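Local coordinates for protein squalene synthase HpnC (Alicyclobacillus acidocaldarius subsp. acidocaldarius, PDB 4HD1) that probably takes part in squalene biosynthesis as an all-helical member of the squalene/phytoene synthase family, at residues A[82-87]-A[91-96]; A[74-79]-A[104-109]; A[219-224]-A[251-256]; A[129-134]-A[164-169]. All coordinates share one frame; numbering follows the deposited sequence.

How the interactions relate
The four contacts lie within one all-helical fold of the squalene/phytoene synthase family. Interactions 1 and 2 sit together, with centres about 11 Å apart. They lie on three consecutive helices, 65-81, 87-99 and 104-118, and touch each other, for example through Ile-96 and Phe-106. Along the chain interaction 1 falls between the two segments of interaction 2. Interaction 4 follows, joining helices 125-135 and 152-172 near the centre of the chain. It touches interaction 2 through Arg-108 and Tyr-134, and also interaction 3, whose centre is about 12 Å away. Interaction 3 comes last and pairs helices 207-227 and 236-257. Interactions 1 and 3 are about 37 Å apart, centre to centre, on opposite sides of the chain's centre, so the set runs across the bundle.

Interaction 1: residues A[82-87]-A[91-96]; sequences GEATTP and ALQFTI
The backbones of residues 82-87 and 91-96 come nearest where Gly-82 faces Gln-93 and where Pro-87 O takes the N-H of Ala-91 at 3.0 Å, the first turn of helix 87-99. This is the connection between two consecutive helices of the squalene/phytoene synthase fold. Helix 65-81 ends at Gly-82, which has a positive phi of 79°. Glu-83 N probably bonds back to Arg-78 O, and together these two features resemble a Schellman ending. The chain then bends, and Thr-86 takes the N-cap position of the next helix.

Gln-93 is the side chain that spans the connection. Its CG stands opposite the backbone N (chi1 -164°), and the chain stays extended beyond it. The amide is thereby carried out to the loop. Its CD packs on Gly-82 CA at 3.5 Å. OE1 receives the N-H of Ala-84 at 2.7 Å, with an N-H...O angle of 156°. The donor is tilted modestly out of the plane of the amide. Glu-83 N is also close to OE1, but its N-H is poorly aimed there. One side-chain carbonyl of the second helix thus ties down the chain just past the end of the first. The contact lies near the surface, while Ala-91 beside it is buried against Phe-15 and Cys-18 of helix 12-25. The methyl of Ala-84 points toward helix 87-99 and rests close to the same oxygen, with CB 3.3 Å from Gln-93 OE1.

Interaction 2: residues A[74-79]-A[104-109]; sequences EELRRA and EPFLRL
Leu-76 lays its CD2 methyl against the root of Phe-106, 3.7 Å from Phe-106 CB and 3.8 Å from Phe-106 CG. The two side chains cross at about a right angle. The Phe-106 ring leads away from this meeting, toward Leu-92 and Ile-96 of helix 87-99, and it makes an edge-to-face pair with Phe-50 of helix 41-56. Leu-76 CD1 also lies by Phe-106 CB, and reaches Leu-107 CD2 at 4.2 Å.

The helices that carry these residues, 65-81 and 104-118, run almost antiparallel here. The two short segments make an angle of 170° and their axes stay 10.8 Å apart, a spacing bridged by large side chains.

Arg-77 closes the outer side of the contact. Its chain bends at chi3 (108°), and the end comes in across Leu-107, with NH1 3.4 Å from Leu-107 CD2. The charge of NH1 is met elsewhere, in a salt bridge to Glu-73. An alanine in place of Leu-76 would probably leave a gap beside Phe-106 CB and take from Leu-107 CD2 one of its apolar neighbours.

Across the two segments the pairing is apolar, with Arg-77 at the exposed margin. The hold of the contact therefore probably comes from the burial of leucine and phenylalanine carbon, while the charge of Arg-77 is paired with Glu-73.

Interaction 3: residues A[219-224]-A[251-256]; sequences RAQALF and AILAAI
Leu-253 points its CB from helix 236-257 toward helix 207-227, and both of its methyl groups find partners there. This is an antiparallel pair of long helices in the all-helical squalene/phytoene synthase fold. The short segments have a signed crossing angle of -153°, and their axes approach to 10.7 Å.

From CB the chain passes to CG, set opposite the carbonyl carbon (chi1 -61°), and there it forks. CD2 goes to Ala-220, whose CB lies 4.1 Å away. CD1 enters a busier place. It touches the backbone of the facing helix at Gln-221 N, 3.7 Å off, and lies beside Gln-221 CB at 3.9 Å. The nearest atom to CD1 is Gln-221 OE1, at 3.4 Å.

That oxygen is near the methyl because the glutamine chain bends at chi2 (61°) and folds its end back toward Leu-253. Its polar needs are met by other residues: OE1 is hydrogen-bonded to Arg-257, and NE2 to Asp-225 and Glu-250. The amide is thus held by three partners, with OE1 against the leucine methyl.

Helix 152-172 adjoins the pair, where Ala-164 packs on Phe-224. The Phe-224 ring offers its edge to the leucine: CD1 of Leu-253 lies in the ring plane, 3.9 Å from Phe-224 CD2.

Interaction 4: residues A[129-134]-A[164-169]; sequences RDYCRY and ALQVAN
Gln-166 reaches from helix 152-172 into the angle between Tyr-131 and Cys-132 of helix 125-135. Its NE2 lies 3.3 Å from Tyr-131 CE2 and 3.4 Å from Cys-132 SG. Neither is a hydrogen bond. The amide comes to the tyrosine ring obliquely, with the two planes 53° apart, and the side chains cross at about a right angle. Cys-132 SG also follows the aliphatic part of the glutamine, 4.1 Å from Gln-166 CB.

The torsions set this up. Gln-166 CG is placed opposite the backbone N (chi1 -173°) and the chain runs on extended, so the amide arrives at the far helix. Cys-132 points toward it directly, while the ring of Tyr-131 swings round to reach it.

The next shell holds the amide. NE2 of Gln-166 is hydrogen-bonded to Ser-135 OG, just beyond the first segment, and weakly to His-170 NE2. Ser-135 OG is in turn bonded to Tyr-131 O, so the hydroxyl links the glutamine to the backbone of helix 125-135. An alanine at Gln-166 would probably leave Ser-135 OG without this amide partner and open a gap between Tyr-131 and Cys-132.

Further out, Tyr-131 touches Arg-115 of helix 104-118, and Ala-168 packs on Leu-253. This buried meeting of helices lies near the centre of the chain. It belongs to the core of the isoprenoid synthase fold, in which helix 152-172 runs toward what is probably the second aspartate-rich motif of the family.

Interaction 1: residues A[82-87]-A[91-96]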
loop_
_atom_site.group_PDB
_atom_site.type_symbol
_atom_site.label_atom_id
_atom_site.label_comp_id
_atom_site.label_asym_id
_atom_site.label_seq_id
_atom_site.Cartn_x
_atom_site.Cartn_y
_atom_site.Cartn_z
ATOM N N GLY A 82 1.006 6.259 -24.554
ATOM C CA GLY A 82 0.804 7.664 -24.900
ATOM C C GLY A 82 -0.551 7.934 -25.530
ATOM O O GLY A 82 -0.688 8.830 -26.358
ATOM N N GLU A 83 -1.558 7.166 -25.122
ATOM C CA GLU A 83 -2.906 7.296 -25.672
ATOM C C GLU A 83 -3.997 7.177 -24.600
ATOM O O GLU A 83 -5.033 6.541 -24.812
ATOM C CB GLU A 83 -3.116 6.282 -26.802
ATOM C CG GLU A 83 -2.694 4.862 -26.449
ATOM C CD GLU A 83 -2.506 3.971 -27.662
ATOM O OE1 GLU A 83 -2.264 4.502 -28.769
ATOM O OE2 GLU A 83 -2.591 2.733 -27.502
ATOM N N ALA A 84 -3.755 7.804 -23.451
ATOM C CA ALA A 84 -4.735 7.865 -22.366
ATOM C C ALA A 84 -5.987 8.611 -22.816
ATOM O O ALA A 84 -5.927 9.418 -23.740
ATOM C CB ALA A 84 -4.129 8.533 -21.144
ATOM N N THR A 85 -7.116 8.337 -22.163
ATOM C CA THR A 85 -8.399 8.939 -22.552
ATOM C C THR A 85 -9.155 9.616 -21.394
ATOM O O THR A 85 -10.134 10.320 -21.616
ATOM C CB THR A 85 -9.310 7.916 -23.278
ATOM O OG1 THR A 85 -9.398 6.709 -22.511
ATOM C CG2 THR A 85 -8.755 7.580 -24.665
ATOM N N THR A 86 -8.682 9.400 -20.170
ATOM C CA THR A 86 -9.264 9.981 -18.954
ATOM C C THR A 86 -8.437 11.205 -18.558
ATOM O O THR A 86 -7.260 11.289 -18.917
ATOM C CB THR A 86 -9.219 8.942 -17.807
ATOM O OG1 THR A 86 -9.851 7.738 -18.246
ATOM C CG2 THR A 86 -9.916 9.434 -16.517
ATOM N N PRO A 87 -9.042 12.164 -17.829
ATOM C CA PRO A 87 -8.198 13.161 -17.159
ATOM C C PRO A 87 -7.132 12.512 -16.246
ATOM O O PRO A 87 -5.934 12.789 -16.411
ATOM C CB PRO A 87 -9.203 13.977 -16.345
ATOM C CG PRO A 87 -10.467 13.885 -17.134
ATOM C CD PRO A 87 -10.471 12.526 -17.776
ATOM N N ALA A 91 -2.963 12.642 -16.828
ATOM C CA ALA A 91 -2.019 13.080 -15.806
ATOM C C ALA A 91 -0.996 11.972 -15.509
ATOM O O ALA A 91 0.214 12.226 -15.502
ATOM C CB ALA A 91 -2.747 13.514 -14.543
ATOM N N LEU A 92 -1.477 10.744 -15.303
ATOM C CA LEU A 92 -0.583 9.608 -15.064
ATOM C C LEU A 92 0.416 9.399 -16.210
ATOM O O LEU A 92 1.599 9.153 -15.965
ATOM C CB LEU A 92 -1.363 8.316 -14.790
ATOM C CG LEU A 92 -0.549 7.179 -14.155
ATOM C CD1 LEU A 92 -0.134 7.537 -12.734
ATOM C CD2 LEU A 92 -1.323 5.868 -14.173
ATOM N N GLN A 93 -0.074 9.505 -17.442
ATOM C CA GLN A 93 0.734 9.431 -18.665
ATOM C C GLN A 93 1.936 10.386 -18.661
ATOM O O GLN A 93 3.047 10.003 -19.039
ATOM C CB GLN A 93 -0.159 9.759 -19.854
ATOM C CG GLN A 93 0.372 9.375 -21.213
ATOM C CD GLN A 93 -0.722 9.459 -22.261
ATOM O OE1 GLN A 93 -1.257 8.441 -22.687
ATOM N NE2 GLN A 93 -1.083 10.676 -22.654
ATOM N N PHE A 94 1.700 11.627 -18.246
ATOM C CA PHE A 94 2.772 12.596 -18.098
ATOM C C PHE A 94 3.734 12.160 -16.994
ATOM O O PHE A 94 4.951 12.141 -17.204
ATOM C CB PHE A 94 2.214 13.986 -17.806
ATOM C CG PHE A 94 3.273 15.040 -17.682
ATOM C CD1 PHE A 94 3.978 15.475 -18.811
ATOM C CD2 PHE A 94 3.578 15.595 -16.444
ATOM C CE1 PHE A 94 4.966 16.450 -18.705
ATOM C CE2 PHE A 94 4.563 16.573 -16.334
ATOM C CZ PHE A 94 5.259 16.998 -17.463
ATOM N N THR A 95 3.176 11.801 -15.838
ATOM C CA THR A 95 3.952 11.287 -14.708
ATOM C C THR A 95 4.812 10.068 -15.083
ATOM O O THR A 95 6.012 10.064 -14.812
ATOM C CB THR A 95 3.044 10.980 -13.499
ATOM O OG1 THR A 95 2.516 12.210 -12.978
ATOM C CG2 THR A 95 3.817 10.261 -12.406
ATOM N N ILE A 96 4.206 9.055 -15.711
ATOM C CA ILE A 96 4.948 7.884 -16.189
ATOM C C ILE A 96 6.205 8.341 -16.926
ATOM O O ILE A 96 7.312 7.908 -16.607
ATOM C CB ILE A 96 4.141 6.998 -17.180
ATOM C CG1 ILE A 96 2.783 6.527 -16.619
ATOM C CG2 ILE A 96 4.992 5.836 -17.690
ATOM C CD1 ILE A 96 2.843 5.770 -15.323
#

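Interaction 2: residues A[74-79]-A[104-109]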
loop_
_atom_site.group_PDB
_atom_site.type_symbol
_atom_site.label_atom_id
_atom_site.label_comp_id
_atom_site.label_asym_id
_atom_site.label_seq_id
_atom_site.Cartn_x
_atom_site.Cartn_y
_atom_site.Cartn_z
ATOM N N GLU A 74 -6.397 -1.998 -19.210
ATOM C CA GLU A 74 -6.357 -1.471 -20.574
ATOM C C GLU A 74 -6.028 0.018 -20.618
ATOM O O GLU A 74 -5.197 0.450 -21.424
ATOM C CB GLU A 74 -7.680 -1.736 -21.303
ATOM C CG GLU A 74 -7.811 -3.141 -21.863
ATOM C CD GLU A 74 -6.615 -3.550 -22.703
ATOM O OE1 GLU A 74 -6.240 -2.794 -23.627
ATOM O OE2 GLU A 74 -6.043 -4.627 -22.435
ATOM N N GLU A 75 -6.688 0.791 -19.755
ATOM C CA GLU A 75 -6.432 2.226 -19.621
ATOM C C GLU A 75 -4.981 2.472 -19.205
ATOM O O GLU A 75 -4.298 3.322 -19.780
ATOM C CB GLU A 75 -7.409 2.858 -18.618
ATOM C CG GLU A 75 -8.834 3.002 -19.152
ATOM C CD GLU A 75 -9.907 3.003 -18.067
ATOM O OE1 GLU A 75 -9.799 3.795 -17.103
ATOM O OE2 GLU A 75 -10.878 2.219 -18.188
ATOM N N LEU A 76 -4.515 1.703 -18.223
ATOM C CA LEU A 76 -3.139 1.789 -17.743
ATOM C C LEU A 76 -2.132 1.551 -18.866
ATOM O O LEU A 76 -1.191 2.327 -19.024
ATOM C CB LEU A 76 -2.914 0.807 -16.584
ATOM C CG LEU A 76 -1.592 0.772 -15.798
ATOM C CD1 LEU A 76 -0.556 -0.109 -16.482
ATOM C CD2 LEU A 76 -1.033 2.162 -15.498
ATOM N N ARG A 77 -2.337 0.492 -19.647
ATOM C CA ARG A 77 -1.453 0.193 -20.780
ATOM C C ARG A 77 -1.484 1.290 -21.848
ATOM O O ARG A 77 -0.455 1.606 -22.445
ATOM C CB ARG A 77 -1.771 -1.170 -21.401
ATOM C CG ARG A 77 -1.806 -2.317 -20.403
ATOM C CD ARG A 77 -1.823 -3.666 -21.098
ATOM N NE ARG A 77 -0.540 -4.340 -20.948
ATOM C CZ ARG A 77 -0.283 -5.260 -20.025
ATOM N NH1 ARG A 77 -1.227 -5.640 -19.170
ATOM N NH2 ARG A 77 0.923 -5.808 -19.962
ATOM N N ARG A 78 -2.662 1.870 -22.071
ATOM C CA ARG A 78 -2.803 3.004 -22.983
ATOM C C ARG A 78 -2.008 4.212 -22.493
ATOM O O ARG A 78 -1.440 4.958 -23.297
ATOM C CB ARG A 78 -4.276 3.370 -23.184
ATOM C CG ARG A 78 -4.939 2.619 -24.325
ATOM C CD ARG A 78 -6.332 3.146 -24.629
ATOM N NE ARG A 78 -7.366 2.342 -23.978
ATOM C CZ ARG A 78 -8.102 2.735 -22.941
ATOM N NH1 ARG A 78 -7.946 3.945 -22.412
ATOM N NH2 ARG A 78 -9.009 1.910 -22.435
ATOM N N ALA A 79 -1.959 4.391 -21.174
ATOM C CA ALA A 79 -1.205 5.487 -20.573
ATOM C C ALA A 79 0.308 5.314 -20.741
ATOM O O ALA A 79 1.046 6.294 -20.740
ATOM C CB ALA A 79 -1.577 5.651 -19.110
ATOM N N GLU A 104 5.348 -2.552 -14.147
ATOM C CA GLU A 104 5.072 -3.654 -13.217
ATOM C C GLU A 104 4.344 -3.259 -11.911
ATOM O O GLU A 104 3.392 -3.932 -11.517
ATOM C CB GLU A 104 6.347 -4.462 -12.915
ATOM C CG GLU A 104 6.086 -5.751 -12.147
ATOM C CD GLU A 104 7.352 -6.432 -11.655
ATOM O OE1 GLU A 104 8.277 -5.740 -11.165
ATOM O OE2 GLU A 104 7.418 -7.675 -11.742
ATOM N N PRO A 105 4.783 -2.176 -11.239
ATOM C CA PRO A 105 4.085 -1.848 -9.988
ATOM C C PRO A 105 2.609 -1.505 -10.172
ATOM O O PRO A 105 1.793 -1.864 -9.322
ATOM C CB PRO A 105 4.853 -0.635 -9.461
ATOM C CG PRO A 105 6.206 -0.752 -10.076
ATOM C CD PRO A 105 5.971 -1.324 -11.442
ATOM N N PHE A 106 2.273 -0.824 -11.266
ATOM C CA PHE A 106 0.878 -0.504 -11.569
ATOM C C PHE A 106 0.057 -1.773 -11.800
ATOM O O PHE A 106 -1.030 -1.920 -11.231
ATOM C CB PHE A 106 0.780 0.419 -12.779
ATOM C CG PHE A 106 1.329 1.792 -12.535
ATOM C CD1 PHE A 106 0.565 2.757 -11.889
ATOM C CD2 PHE A 106 2.612 2.124 -12.954
ATOM C CE1 PHE A 106 1.073 4.027 -11.660
ATOM C CE2 PHE A 106 3.122 3.391 -12.735
ATOM C CZ PHE A 106 2.353 4.346 -12.086
ATOM N N LEU A 107 0.591 -2.684 -12.618
ATOM C CA LEU A 107 -0.039 -3.986 -12.872
ATOM C C LEU A 107 -0.176 -4.831 -11.603
ATOM O O LEU A 107 -1.093 -5.631 -11.492
ATOM C CB LEU A 107 0.735 -4.779 -13.932
ATOM C CG LEU A 107 0.807 -4.249 -15.366
ATOM C CD1 LEU A 107 1.852 -5.023 -16.159
ATOM C CD2 LEU A 107 -0.544 -4.311 -16.062
ATOM N N ARG A 108 0.734 -4.654 -10.651
ATOM C CA ARG A 108 0.673 -5.407 -9.398
ATOM C C ARG A 108 -0.413 -4.896 -8.461
ATOM O O ARG A 108 -1.067 -5.680 -7.774
ATOM C CB ARG A 108 2.032 -5.443 -8.707
ATOM C CG ARG A 108 2.955 -6.442 -9.363
ATOM C CD ARG A 108 4.284 -6.561 -8.654
ATOM N NE ARG A 108 4.997 -7.743 -9.128
ATOM C CZ ARG A 108 6.234 -8.071 -8.773
ATOM N NH1 ARG A 108 6.921 -7.306 -7.932
ATOM N NH2 ARG A 108 6.791 -9.169 -9.263
ATOM N N LEU A 109 -0.613 -3.584 -8.455
ATOM C CA LEU A 109 -1.679 -2.978 -7.666
ATOM C C LEU A 109 -3.049 -3.406 -8.170
ATOM O O LEU A 109 -3.974 -3.583 -7.373
ATOM C CB LEU A 109 -1.561 -1.457 -7.684
ATOM C CG LEU A 109 -0.444 -0.936 -6.789
ATOM C CD1 LEU A 109 -0.061 0.477 -7.200
ATOM C CD2 LEU A 109 -0.843 -1.015 -5.317
#

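Interaction 3: residues A[219-224]-A[251-256]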
loop_
_atom_site.group_PDB
_atom_site.type_symbol
_atom_site.label_atom_id
_atom_site.label_comp_id
_atom_site.label_asym_id
_atom_site.label_seq_id
_atom_site.Cartn_x
_atom_site.Cartn_y
_atom_site.Cartn_z
ATOM N N ARG A 219 7.991 -9.989 13.484
ATOM C CA ARG A 219 8.339 -10.086 12.066
ATOM C C ARG A 219 8.332 -8.709 11.404
ATOM O O ARG A 219 9.236 -8.375 10.625
ATOM C CB ARG A 219 7.362 -11.001 11.331
ATOM C CG ARG A 219 7.571 -12.486 11.562
ATOM C CD ARG A 219 6.749 -13.272 10.557
ATOM N NE ARG A 219 6.993 -14.712 10.607
ATOM C CZ ARG A 219 6.074 -15.621 10.918
ATOM N NH1 ARG A 219 4.835 -15.253 11.210
ATOM N NH2 ARG A 219 6.396 -16.907 10.934
ATOM N N ALA A 220 7.305 -7.923 11.732
ATOM C CA ALA A 220 7.116 -6.583 11.181
ATOM C C ALA A 220 8.162 -5.611 11.725
ATOM O O ALA A 220 8.691 -4.779 10.982
ATOM C CB ALA A 220 5.700 -6.077 11.453
ATOM N N GLN A 221 8.470 -5.732 13.015
ATOM C CA GLN A 221 9.525 -4.929 13.625
ATOM C C GLN A 221 10.881 -5.188 12.955
ATOM O O GLN A 221 11.631 -4.251 12.685
ATOM C CB GLN A 221 9.589 -5.170 15.138
ATOM C CG GLN A 221 10.510 -4.215 15.890
ATOM C CD GLN A 221 10.084 -2.759 15.772
ATOM O OE1 GLN A 221 9.019 -2.362 16.268
ATOM N NE2 GLN A 221 10.919 -1.954 15.119
ATOM N N ALA A 222 11.173 -6.456 12.669
ATOM C CA ALA A 222 12.406 -6.838 11.976
ATOM C C ALA A 222 12.439 -6.259 10.566
ATOM O O ALA A 222 13.497 -5.841 10.083
ATOM C CB ALA A 222 12.555 -8.353 11.936
ATOM N N LEU A 223 11.279 -6.222 9.917
ATOM C CA LEU A 223 11.166 -5.608 8.593
ATOM C C LEU A 223 11.366 -4.085 8.621
ATOM O O LEU A 223 12.058 -3.533 7.760
ATOM C CB LEU A 223 9.851 -6.004 7.909
ATOM C CG LEU A 223 9.799 -7.471 7.443
ATOM C CD1 LEU A 223 8.372 -7.877 7.088
ATOM C CD2 LEU A 223 10.770 -7.746 6.289
ATOM N N PHE A 224 10.777 -3.418 9.610
ATOM C CA PHE A 224 11.085 -2.009 9.859
ATOM C C PHE A 224 12.588 -1.773 10.048
ATOM O O PHE A 224 13.155 -0.892 9.403
ATOM C CB PHE A 224 10.294 -1.456 11.054
ATOM C CG PHE A 224 8.875 -1.105 10.721
ATOM C CD1 PHE A 224 8.588 -0.242 9.663
ATOM C CD2 PHE A 224 7.818 -1.629 11.461
ATOM C CE1 PHE A 224 7.276 0.080 9.347
ATOM C CE2 PHE A 224 6.502 -1.309 11.145
ATOM C CZ PHE A 224 6.235 -0.453 10.088
ATOM N N ALA A 251 4.765 2.729 15.956
ATOM C CA ALA A 251 3.814 3.119 16.995
ATOM C C ALA A 251 2.586 2.216 17.009
ATOM O O ALA A 251 1.986 2.006 18.063
ATOM C CB ALA A 251 3.410 4.575 16.839
ATOM N N ILE A 252 2.217 1.680 15.847
ATOM C CA ILE A 252 1.105 0.723 15.776
ATOM C C ILE A 252 1.487 -0.564 16.506
ATOM O O ILE A 252 0.701 -1.093 17.297
ATOM C CB ILE A 252 0.652 0.445 14.322
ATOM C CG1 ILE A 252 -0.067 1.675 13.749
ATOM C CG2 ILE A 252 -0.262 -0.781 14.256
ATOM C CD1 ILE A 252 -0.334 1.626 12.254
ATOM N N LEU A 253 2.704 -1.045 16.256
ATOM C CA LEU A 253 3.230 -2.230 16.936
ATOM C C LEU A 253 3.297 -2.021 18.446
ATOM O O LEU A 253 2.931 -2.907 19.218
ATOM C CB LEU A 253 4.616 -2.600 16.400
ATOM C CG LEU A 253 4.755 -2.954 14.915
ATOM C CD1 LEU A 253 6.198 -3.323 14.600
ATOM C CD2 LEU A 253 3.801 -4.064 14.489
ATOM N N ALA A 254 3.753 -0.837 18.849
ATOM C CA ALA A 254 3.908 -0.491 20.259
ATOM C C ALA A 254 2.575 -0.485 21.004
ATOM O O ALA A 254 2.509 -0.911 22.152
ATOM C CB ALA A 254 4.620 0.850 20.403
ATOM N N ALA A 255 1.516 -0.020 20.347
ATOM C CA ALA A 255 0.174 -0.041 20.936
ATOM C C ALA A 255 -0.376 -1.464 21.073
ATOM O O ALA A 255 -1.106 -1.759 22.023
ATOM C CB ALA A 255 -0.783 0.825 20.129
ATOM N N ILE A 256 -0.026 -2.334 20.125
ATOM C CA ILE A 256 -0.417 -3.747 20.167
ATOM C C ILE A 256 0.263 -4.443 21.347
ATOM O O ILE A 256 -0.382 -5.177 22.102
ATOM C CB ILE A 256 -0.110 -4.469 18.829
ATOM C CG1 ILE A 256 -1.057 -3.972 17.728
ATOM C CG2 ILE A 256 -0.228 -5.985 18.977
ATOM C CD1 ILE A 256 -0.594 -4.276 16.319
#

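Interaction 4: residues A[129-134]-A[164-169]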
loop_
_atom_site.group_PDB
_atom_site.type_symbol
_atom_site.label_atom_id
_atom_site.label_comp_id
_atom_site.label_asym_id
_atom_site.label_seq_id
_atom_site.Cartn_x
_atom_site.Cartn_y
_atom_site.Cartn_z
ATOM N N ARG A 129 2.949 -12.639 3.088
ATOM C CA ARG A 129 4.071 -11.910 2.500
ATOM C C ARG A 129 3.842 -11.719 1.000
ATOM O O ARG A 129 3.995 -10.618 0.485
ATOM C CB ARG A 129 5.383 -12.659 2.750
ATOM C CG ARG A 129 6.618 -11.999 2.167
ATOM C CD ARG A 129 7.454 -11.327 3.239
ATOM N NE ARG A 129 8.690 -10.796 2.668
ATOM C CZ ARG A 129 9.794 -10.521 3.358
ATOM N NH1 ARG A 129 9.844 -10.726 4.668
ATOM N NH2 ARG A 129 10.860 -10.044 2.730
ATOM N N ASP A 130 3.443 -12.788 0.315
ATOM C CA ASP A 130 3.231 -12.746 -1.131
ATOM C C ASP A 130 2.124 -11.769 -1.552
ATOM O O ASP A 130 2.255 -11.077 -2.563
ATOM C CB ASP A 130 2.954 -14.139 -1.687
ATOM C CG ASP A 130 3.429 -14.289 -3.111
ATOM O OD1 ASP A 130 2.574 -14.411 -4.012
ATOM O OD2 ASP A 130 4.661 -14.256 -3.329
ATOM N N TYR A 131 1.046 -11.715 -0.771
ATOM C CA TYR A 131 -0.016 -10.736 -0.996
ATOM C C TYR A 131 0.535 -9.311 -0.903
ATOM O O TYR A 131 0.240 -8.469 -1.758
ATOM C CB TYR A 131 -1.171 -10.940 -0.008
ATOM C CG TYR A 131 -2.235 -9.857 -0.056
ATOM C CD1 TYR A 131 -2.916 -9.568 -1.242
ATOM C CD2 TYR A 131 -2.568 -9.132 1.090
ATOM C CE1 TYR A 131 -3.886 -8.577 -1.287
ATOM C CE2 TYR A 131 -3.542 -8.141 1.058
ATOM C CZ TYR A 131 -4.195 -7.866 -0.131
ATOM O OH TYR A 131 -5.164 -6.886 -0.171
ATOM N N CYS A 132 1.347 -9.060 0.125
ATOM C CA CYS A 132 1.987 -7.756 0.334
ATOM C C CYS A 132 2.816 -7.282 -0.856
ATOM O O CYS A 132 2.908 -6.078 -1.100
ATOM C CB CYS A 132 2.843 -7.774 1.597
ATOM S SG CYS A 132 1.859 -7.899 3.102
ATOM N N ARG A 133 3.403 -8.225 -1.596
ATOM C CA ARG A 133 4.156 -7.903 -2.814
ATOM C C ARG A 133 3.290 -7.250 -3.901
ATOM O O ARG A 133 3.820 -6.684 -4.864
ATOM C CB ARG A 133 4.857 -9.145 -3.367
ATOM C CG ARG A 133 6.066 -9.586 -2.549
ATOM C CD ARG A 133 6.617 -10.931 -3.002
ATOM N NE ARG A 133 7.088 -10.894 -4.386
ATOM C CZ ARG A 133 6.416 -11.373 -5.432
ATOM N NH1 ARG A 133 5.230 -11.950 -5.265
ATOM N NH2 ARG A 133 6.935 -11.281 -6.650
ATOM N N TYR A 134 1.968 -7.323 -3.739
ATOM C CA TYR A 134 1.032 -6.759 -4.714
ATOM C C TYR A 134 0.271 -5.577 -4.145
ATOM O O TYR A 134 0.002 -4.615 -4.856
ATOM C CB TYR A 134 0.059 -7.832 -5.242
ATOM C CG TYR A 134 0.770 -8.923 -6.010
ATOM C CD1 TYR A 134 0.925 -8.844 -7.396
ATOM C CD2 TYR A 134 1.325 -10.019 -5.345
ATOM C CE1 TYR A 134 1.603 -9.830 -8.098
ATOM C CE2 TYR A 134 2.003 -11.009 -6.036
ATOM C CZ TYR A 134 2.136 -10.912 -7.408
ATOM O OH TYR A 134 2.805 -11.898 -8.087
ATOM N N ALA A 164 6.146 -4.299 6.166
ATOM C CA ALA A 164 6.047 -4.112 7.610
ATOM C C ALA A 164 4.797 -3.312 7.945
ATOM O O ALA A 164 4.057 -3.656 8.865
ATOM C CB ALA A 164 7.288 -3.415 8.156
ATOM N N LEU A 165 4.560 -2.256 7.172
ATOM C CA LEU A 165 3.448 -1.349 7.411
ATOM C C LEU A 165 2.091 -2.033 7.215
ATOM O O LEU A 165 1.177 -1.872 8.042
ATOM C CB LEU A 165 3.586 -0.124 6.504
ATOM C CG LEU A 165 2.958 1.218 6.888
ATOM C CD1 LEU A 165 3.087 1.552 8.367
ATOM C CD2 LEU A 165 3.606 2.301 6.044
ATOM N N GLN A 166 1.965 -2.811 6.140
ATOM C CA GLN A 166 0.735 -3.540 5.898
ATOM C C GLN A 166 0.466 -4.578 6.988
ATOM O O GLN A 166 -0.678 -4.732 7.430
ATOM C CB GLN A 166 0.710 -4.192 4.517
ATOM C CG GLN A 166 -0.654 -4.811 4.233
ATOM C CD GLN A 166 -0.901 -5.132 2.780
ATOM O OE1 GLN A 166 -0.878 -4.252 1.930
ATOM N NE2 GLN A 166 -1.181 -6.401 2.492
ATOM N N VAL A 167 1.503 -5.282 7.431
ATOM C CA VAL A 167 1.312 -6.255 8.506
ATOM C C VAL A 167 0.859 -5.557 9.790
ATOM O O VAL A 167 -0.147 -5.942 10.380
ATOM C CB VAL A 167 2.546 -7.148 8.740
ATOM C CG1 VAL A 167 2.349 -8.014 9.974
ATOM C CG2 VAL A 167 2.795 -8.030 7.525
ATOM N N ALA A 168 1.579 -4.513 10.198
ATOM C CA ALA A 168 1.190 -3.715 11.367
ATOM C C ALA A 168 -0.286 -3.316 11.312
ATOM O O ALA A 168 -1.011 -3.458 12.303
ATOM C CB ALA A 168 2.072 -2.476 11.502
ATOM N N ASN A 169 -0.720 -2.831 10.148
ATOM C CA ASN A 169 -2.116 -2.455 9.929
ATOM C C ASN A 169 -3.093 -3.624 9.975
ATOM O O ASN A 169 -4.165 -3.501 10.565
ATOM C CB ASN A 169 -2.273 -1.669 8.630
ATOM C CG ASN A 169 -1.844 -0.235 8.781
ATOM O OD1 ASN A 169 -2.461 0.529 9.517
ATOM N ND2 ASN A 169 -0.771 0.136 8.103
#